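Local structure of Cwp19 (Clostridioides difficile, 5OQ3) at residues W250-S255 and G264-V269; G243-G248 and V288-W293. The protein probably cleaves glycosidic bonds of the bacterial cell wall through the TIM-barrel glycoside hydrolase domain described here, one part of a longer protein that may also have amidase activity. One frame throughout, in Å; residues are numbered along the deposited sequence.

Contact 1 of 2, residues W250-S255 and G264-V269; sequences WRNKSS and GNESYV
Arg251 lies flat on the ring of Tyr268. The guanidinium and ring planes are 12° apart, with centres 4.1 Å from each other. Arg251 CZ is off the ring centre in this cation-pi contact. The bend at chi3 (80°) lays the arginine chain along the ring, where CD sits over the face in a CH-pi contact. Trp250 meets the same tyrosine in another way. The edge of Tyr268 is turned toward the five-membered ring of Trp250 in an offset edge-to-face pair, planes at 75°, with Trp250 NE1 3.7 Å from Tyr268 CD1.

The polar part centres on the Glu266 carboxylate. Asn252 N donates to Glu266 OE2 (2.8 Å) from the anti side. Ser255 OG lies 2.9 Å from the same Glu266 OE2. The amide of Asn252 stacks on the carboxylate, the two planes nearly parallel. Asn252 ND2 donates to Gly264 O (2.8 Å) and to a water that gives a weak bond to Glu266 OE1. Asn252 OD1 is held by Thr262.

Among the backbones, Tyr268 N bonds to Trp250 O (3.1 Å).

Glu266 occupies the N-cap position of helix 267-270, so the contact ties the start of this short helix to the loop after strand 241-244. Arg219 of helix 214-236 makes a further cation-pi contact with Tyr268. Trp250 packs on helix 275-280 and its NE1 bonds to Asp274.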
loop_
_atom_site.group_PDB
_atom_site.type_symbol
_atom_site.label_atom_id
_atom_site.label_comp_id
_atom_site.label_asym_id
_atom_site.label_seq_id
_atom_site.Cartn_x
_atom_site.Cartn_y
_atom_site.Cartn_z
ATOM N N TRP A 250 -1.145 11.537 10.630
ATOM C CA TRP A 250 -2.256 10.901 11.328
ATOM C C TRP A 250 -3.258 11.969 11.809
ATOM O O TRP A 250 -4.386 12.040 11.281
ATOM C CB TRP A 250 -1.707 10.059 12.472
ATOM C CG TRP A 250 -2.751 9.537 13.389
ATOM C CD1 TRP A 250 -3.655 8.525 13.134
ATOM C CD2 TRP A 250 -3.025 9.991 14.723
ATOM N NE1 TRP A 250 -4.459 8.330 14.239
ATOM C CE2 TRP A 250 -4.121 9.237 15.210
ATOM C CE3 TRP A 250 -2.510 11.014 15.520
ATOM C CZ2 TRP A 250 -4.676 9.447 16.472
ATOM C CZ3 TRP A 250 -3.042 11.173 16.813
ATOM C CH2 TRP A 250 -4.106 10.419 17.247
ATOM N N ARG A 251 -2.788 12.856 12.696
ATOM C CA ARG A 251 -3.554 14.051 13.091
ATOM C C ARG A 251 -2.530 15.166 13.316
ATOM O O ARG A 251 -1.460 14.925 13.876
ATOM C CB ARG A 251 -4.352 13.889 14.396
ATOM C CG ARG A 251 -5.376 12.801 14.353
ATOM C CD ARG A 251 -6.247 12.781 15.587
ATOM N NE ARG A 251 -7.286 13.786 15.524
ATOM C CZ ARG A 251 -8.241 13.931 16.437
ATOM N NH1 ARG A 251 -9.193 14.815 16.233
ATOM N NH2 ARG A 251 -8.223 13.224 17.555
ATOM N N ASN A 252 -2.893 16.391 12.929
ATOM C CA ASN A 252 -2.121 17.544 13.279
ATOM C C ASN A 252 -2.314 17.909 14.776
ATOM O O ASN A 252 -3.374 17.661 15.373
ATOM C CB ASN A 252 -2.523 18.725 12.407
ATOM C CG ASN A 252 -2.365 18.459 10.926
ATOM O OD1 ASN A 252 -1.325 17.969 10.484
ATOM N ND2 ASN A 252 -3.381 18.834 10.134
ATOM N N LYS A 253 -1.284 18.528 15.357
ATOM C CA LYS A 253 -1.331 18.984 16.744
ATOM C C LYS A 253 -2.493 19.944 16.991
ATOM O O LYS A 253 -3.095 19.951 18.073
ATOM C CB LYS A 253 0.015 19.606 17.146
ATOM C CG LYS A 253 0.165 19.886 18.631
ATOM C CD LYS A 253 1.624 20.151 19.001
ATOM C CE LYS A 253 2.431 18.864 19.086
ATOM N NZ LYS A 253 3.824 19.133 19.522
ATOM N N SER A 254 -2.832 20.728 15.972
ATOM C CA SER A 254 -3.979 21.627 16.050
ATOM C C SER A 254 -5.336 20.907 16.239
ATOM O O SER A 254 -6.294 21.537 16.693
ATOM C CB SER A 254 -4.022 22.514 14.806
ATOM O OG SER A 254 -4.087 21.744 13.610
ATOM N N SER A 255 -5.424 19.621 15.883
ATOM C CA SER A 255 -6.644 18.804 16.129
ATOM C C SER A 255 -6.521 17.901 17.363
ATOM O O SER A 255 -7.528 17.489 17.919
ATOM C CB SER A 255 -6.927 17.879 14.943
ATOM O OG SER A 255 -7.022 18.606 13.750
ATOM N N GLY A 264 -2.343 20.556 7.056
ATOM C CA GLY A 264 -2.784 19.735 5.905
ATOM C C GLY A 264 -3.394 18.380 6.255
ATOM O O GLY A 264 -3.698 18.108 7.404
ATOM N N ASN A 265 -3.511 17.524 5.248
ATOM C CA ASN A 265 -4.452 16.412 5.312
ATOM C C ASN A 265 -4.064 15.350 6.325
ATOM O O ASN A 265 -2.923 14.928 6.403
ATOM C CB ASN A 265 -4.701 15.811 3.918
ATOM C CG ASN A 265 -5.605 16.689 3.052
ATOM O OD1 ASN A 265 -6.152 17.691 3.511
ATOM N ND2 ASN A 265 -5.773 16.305 1.803
ATOM N N GLU A 266 -5.065 14.944 7.096
ATOM C CA GLU A 266 -4.931 13.992 8.168
ATOM C C GLU A 266 -5.613 12.686 7.824
ATOM O O GLU A 266 -6.772 12.671 7.450
ATOM C CB GLU A 266 -5.628 14.587 9.390
ATOM C CG GLU A 266 -5.009 15.870 9.903
ATOM C CD GLU A 266 -5.908 16.606 10.885
ATOM O OE1 GLU A 266 -6.976 17.072 10.462
ATOM O OE2 GLU A 266 -5.542 16.731 12.047
ATOM N N SER A 267 -4.891 11.580 7.998
ATOM C CA SER A 267 -5.469 10.261 7.699
ATOM C C SER A 267 -6.630 9.874 8.607
ATOM O O SER A 267 -7.577 9.209 8.148
ATOM C CB SER A 267 -4.419 9.163 7.713
ATOM O OG SER A 267 -4.063 8.752 9.026
ATOM N N TYR A 268 -6.621 10.372 9.844
ATOM C CA TYR A 268 -7.654 10.063 10.829
ATOM C C TYR A 268 -9.051 10.525 10.362
ATOM O O TYR A 268 -10.029 9.860 10.658
ATOM C CB TYR A 268 -7.251 10.740 12.135
ATOM C CG TYR A 268 -8.150 10.561 13.307
ATOM C CD1 TYR A 268 -7.964 9.491 14.177
ATOM C CD2 TYR A 268 -9.120 11.492 13.618
ATOM C CE1 TYR A 268 -8.733 9.357 15.314
ATOM C CE2 TYR A 268 -9.913 11.325 14.720
ATOM C CZ TYR A 268 -9.715 10.264 15.573
ATOM O OH TYR A 268 -10.492 10.152 16.700
ATOM N N VAL A 269 -9.067 11.700 9.722
ATOM C CA VAL A 269 -10.240 12.526 9.420
ATOM C C VAL A 269 -10.663 12.309 7.970
ATOM O O VAL A 269 -11.857 12.202 7.651
ATOM C CB VAL A 269 -9.861 14.045 9.585
ATOM C CG1 VAL A 269 -11.020 14.989 9.271
ATOM C CG2 VAL A 269 -9.347 14.316 10.989
HETATM O O HOH W 1 -5.982 20.100 10.846
#

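Contact 2 of 2, residues G243-G248 and V288-W293; sequences GVSPAG and VPQLYW
Ser245 turns its OG anti to the backbone N (chi1 -179°), which carries the hydroxyl across to Val288 O. Gln290 has CG beside its backbone N and is extended beyond it (chi2 177°), so its amide reaches the same hydroxyl. Ser245 OG donates to Val288 O at 2.7 Å, in the carbonyl plane. Gln290 NE2 donates to Ser245 OG at 3.0 Å, with an N-H...O angle of 165°. The hydroxyl thus links a backbone carbonyl to a side-chain amide. Asp191 accepts a second bond from Gln290 NE2.

Backbone bonds come before and after this pair along the chain. Val288 N bonds to Val244 O (2.9 Å), and Gln290 N bonds to Pro246 O (3.0 Å). Farther on, a water accepts from Gly248 N and donates to Gln290 O. Gly248 fits closely: its CA is 3.2 Å from Gln290 O and meets the edge of the Trp293 ring 4.0 Å away at CZ3. Leu291 CD2 packs against Gly248 O.

Trp31 of strand 27-32 touches Ser245 and Val288. Neighbouring parallel strands 241-244 and 286-287 continue here into their loops at the C-terminal end of the barrel, where TIM-barrel enzymes have their active sites.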
loop_
_atom_site.group_PDB
_atom_site.type_symbol
_atom_site.label_atom_id
_atom_site.label_comp_id
_atom_site.label_asym_id
_atom_site.label_seq_id
_atom_site.Cartn_x
_atom_site.Cartn_y
_atom_site.Cartn_z
ATOM N N GLY A 243 1.489 -5.682 6.880
ATOM C CA GLY A 243 1.760 -4.273 7.110
ATOM C C GLY A 243 0.917 -3.361 6.260
ATOM O O GLY A 243 0.348 -3.757 5.242
ATOM N N VAL A 244 0.892 -2.091 6.706
ATOM C CA VAL A 244 0.114 -1.076 6.032
ATOM C C VAL A 244 0.960 0.168 5.917
ATOM O O VAL A 244 1.687 0.548 6.836
ATOM C CB VAL A 244 -1.200 -0.763 6.849
ATOM C CG1 VAL A 244 -2.026 0.316 6.191
ATOM C CG2 VAL A 244 -1.999 -2.023 7.066
ATOM N N SER A 245 0.780 0.828 4.769
ATOM C CA SER A 245 1.412 2.094 4.489
ATOM C C SER A 245 0.367 3.208 4.387
ATOM O O SER A 245 -0.212 3.423 3.312
ATOM C CB SER A 245 2.219 2.022 3.193
ATOM O OG SER A 245 2.872 3.215 2.863
ATOM N N PRO A 246 0.097 3.923 5.504
ATOM C CA PRO A 246 -0.839 5.039 5.499
ATOM C C PRO A 246 -0.165 6.327 5.065
ATOM O O PRO A 246 1.075 6.438 4.961
ATOM C CB PRO A 246 -1.282 5.091 6.947
ATOM C CG PRO A 246 0.003 4.797 7.669
ATOM C CD PRO A 246 0.719 3.745 6.826
ATOM N N ALA A 247 -1.015 7.313 4.852
ATOM C CA ALA A 247 -0.514 8.661 4.618
ATOM C C ALA A 247 0.337 9.126 5.837
ATOM O O ALA A 247 0.207 8.631 6.967
ATOM C CB ALA A 247 -1.672 9.602 4.394
ATOM N N GLY A 248 1.191 10.101 5.576
ATOM C CA GLY A 248 2.233 10.475 6.512
ATOM C C GLY A 248 1.838 11.305 7.730
ATOM O O GLY A 248 2.635 11.419 8.676
ATOM N N VAL A 288 4.223 1.796 7.503
ATOM C CA VAL A 288 5.068 2.546 6.563
ATOM C C VAL A 288 4.467 3.918 6.273
ATOM O O VAL A 288 3.898 4.141 5.200
ATOM C CB VAL A 288 5.346 1.766 5.258
ATOM C CG1 VAL A 288 6.432 2.455 4.472
ATOM C CG2 VAL A 288 5.658 0.315 5.526
ATOM N N PRO A 289 4.561 4.877 7.217
ATOM C CA PRO A 289 4.024 6.185 6.906
ATOM C C PRO A 289 4.713 6.746 5.665
ATOM O O PRO A 289 5.941 6.660 5.512
ATOM C CB PRO A 289 4.336 7.008 8.167
ATOM C CG PRO A 289 5.440 6.247 8.851
ATOM C CD PRO A 289 5.273 4.819 8.500
ATOM N N GLN A 290 3.900 7.378 4.794
ATOM C CA GLN A 290 4.415 7.951 3.554
ATOM C C GLN A 290 4.865 9.383 3.827
ATOM O O GLN A 290 4.066 10.325 3.861
ATOM C CB GLN A 290 3.297 7.890 2.498
ATOM C CG GLN A 290 2.976 6.461 2.154
ATOM C CD GLN A 290 1.824 6.295 1.157
ATOM O OE1 GLN A 290 1.372 7.214 0.499
ATOM N NE2 GLN A 290 1.368 5.073 1.033
ATOM N N LEU A 291 6.174 9.519 4.075
ATOM C CA LEU A 291 6.763 10.819 4.377
ATOM C C LEU A 291 7.362 11.407 3.136
ATOM O O LEU A 291 8.571 11.681 3.054
ATOM C CB LEU A 291 7.790 10.681 5.515
ATOM C CG LEU A 291 7.274 10.040 6.817
ATOM C CD1 LEU A 291 8.336 10.227 7.912
ATOM C CD2 LEU A 291 5.933 10.576 7.263
ATOM N N TYR A 292 6.482 11.739 2.202
ATOM C CA TYR A 292 6.913 12.183 0.888
ATOM C C TYR A 292 7.073 13.696 0.837
ATOM O O TYR A 292 6.514 14.371 -0.042
ATOM C CB TYR A 292 5.918 11.689 -0.178
ATOM C CG TYR A 292 5.635 10.203 -0.251
ATOM C CD1 TYR A 292 6.522 9.248 0.235
ATOM C CD2 TYR A 292 4.507 9.750 -0.910
ATOM C CE1 TYR A 292 6.272 7.897 0.076
ATOM C CE2 TYR A 292 4.244 8.397 -1.043
ATOM C CZ TYR A 292 5.153 7.468 -0.575
ATOM O OH TYR A 292 4.923 6.123 -0.715
ATOM N N TRP A 293 7.896 14.216 1.745
ATOM C CA TRP A 293 8.144 15.625 1.825
ATOM C C TRP A 293 9.632 15.850 2.119
ATOM O O TRP A 293 10.292 15.005 2.715
ATOM C CB TRP A 293 7.348 16.227 2.977
ATOM C CG TRP A 293 5.849 16.123 2.799
ATOM C CD1 TRP A 293 5.065 16.821 1.902
ATOM C CD2 TRP A 293 4.951 15.291 3.535
ATOM N NE1 TRP A 293 3.753 16.475 2.045
ATOM C CE2 TRP A 293 3.648 15.545 3.045
ATOM C CE3 TRP A 293 5.112 14.382 4.586
ATOM C CZ2 TRP A 293 2.524 14.920 3.570
ATOM C CZ3 TRP A 293 3.995 13.744 5.090
ATOM C CH2 TRP A 293 2.719 14.002 4.571
HETATM O O HOH W 2 1.330 11.162 2.861
#

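In the fold
Contact 1 is nested in the chain within the loop that contact 2 closes, and their centres are about 14 Å apart. Segments 243-248 and 250-255 are separated by Ile249 alone. The chain thus passes from the barrel strand 241-244 through contact 2 into contact 1. Contact 2 is buried, its centre about 9 Å from the centre of the chain. Contact 1 is partly exposed, its centre about 20 Å from the centre of the chain. Helix 275-280 bridges the two: Thr275 touches Trp250 and Ser267 in contact 1 and Pro246 in contact 2. Contact 2 lies at the barrel end expected to hold the active site, and contact 1 lies farther along the same loop, toward the periphery of the domain.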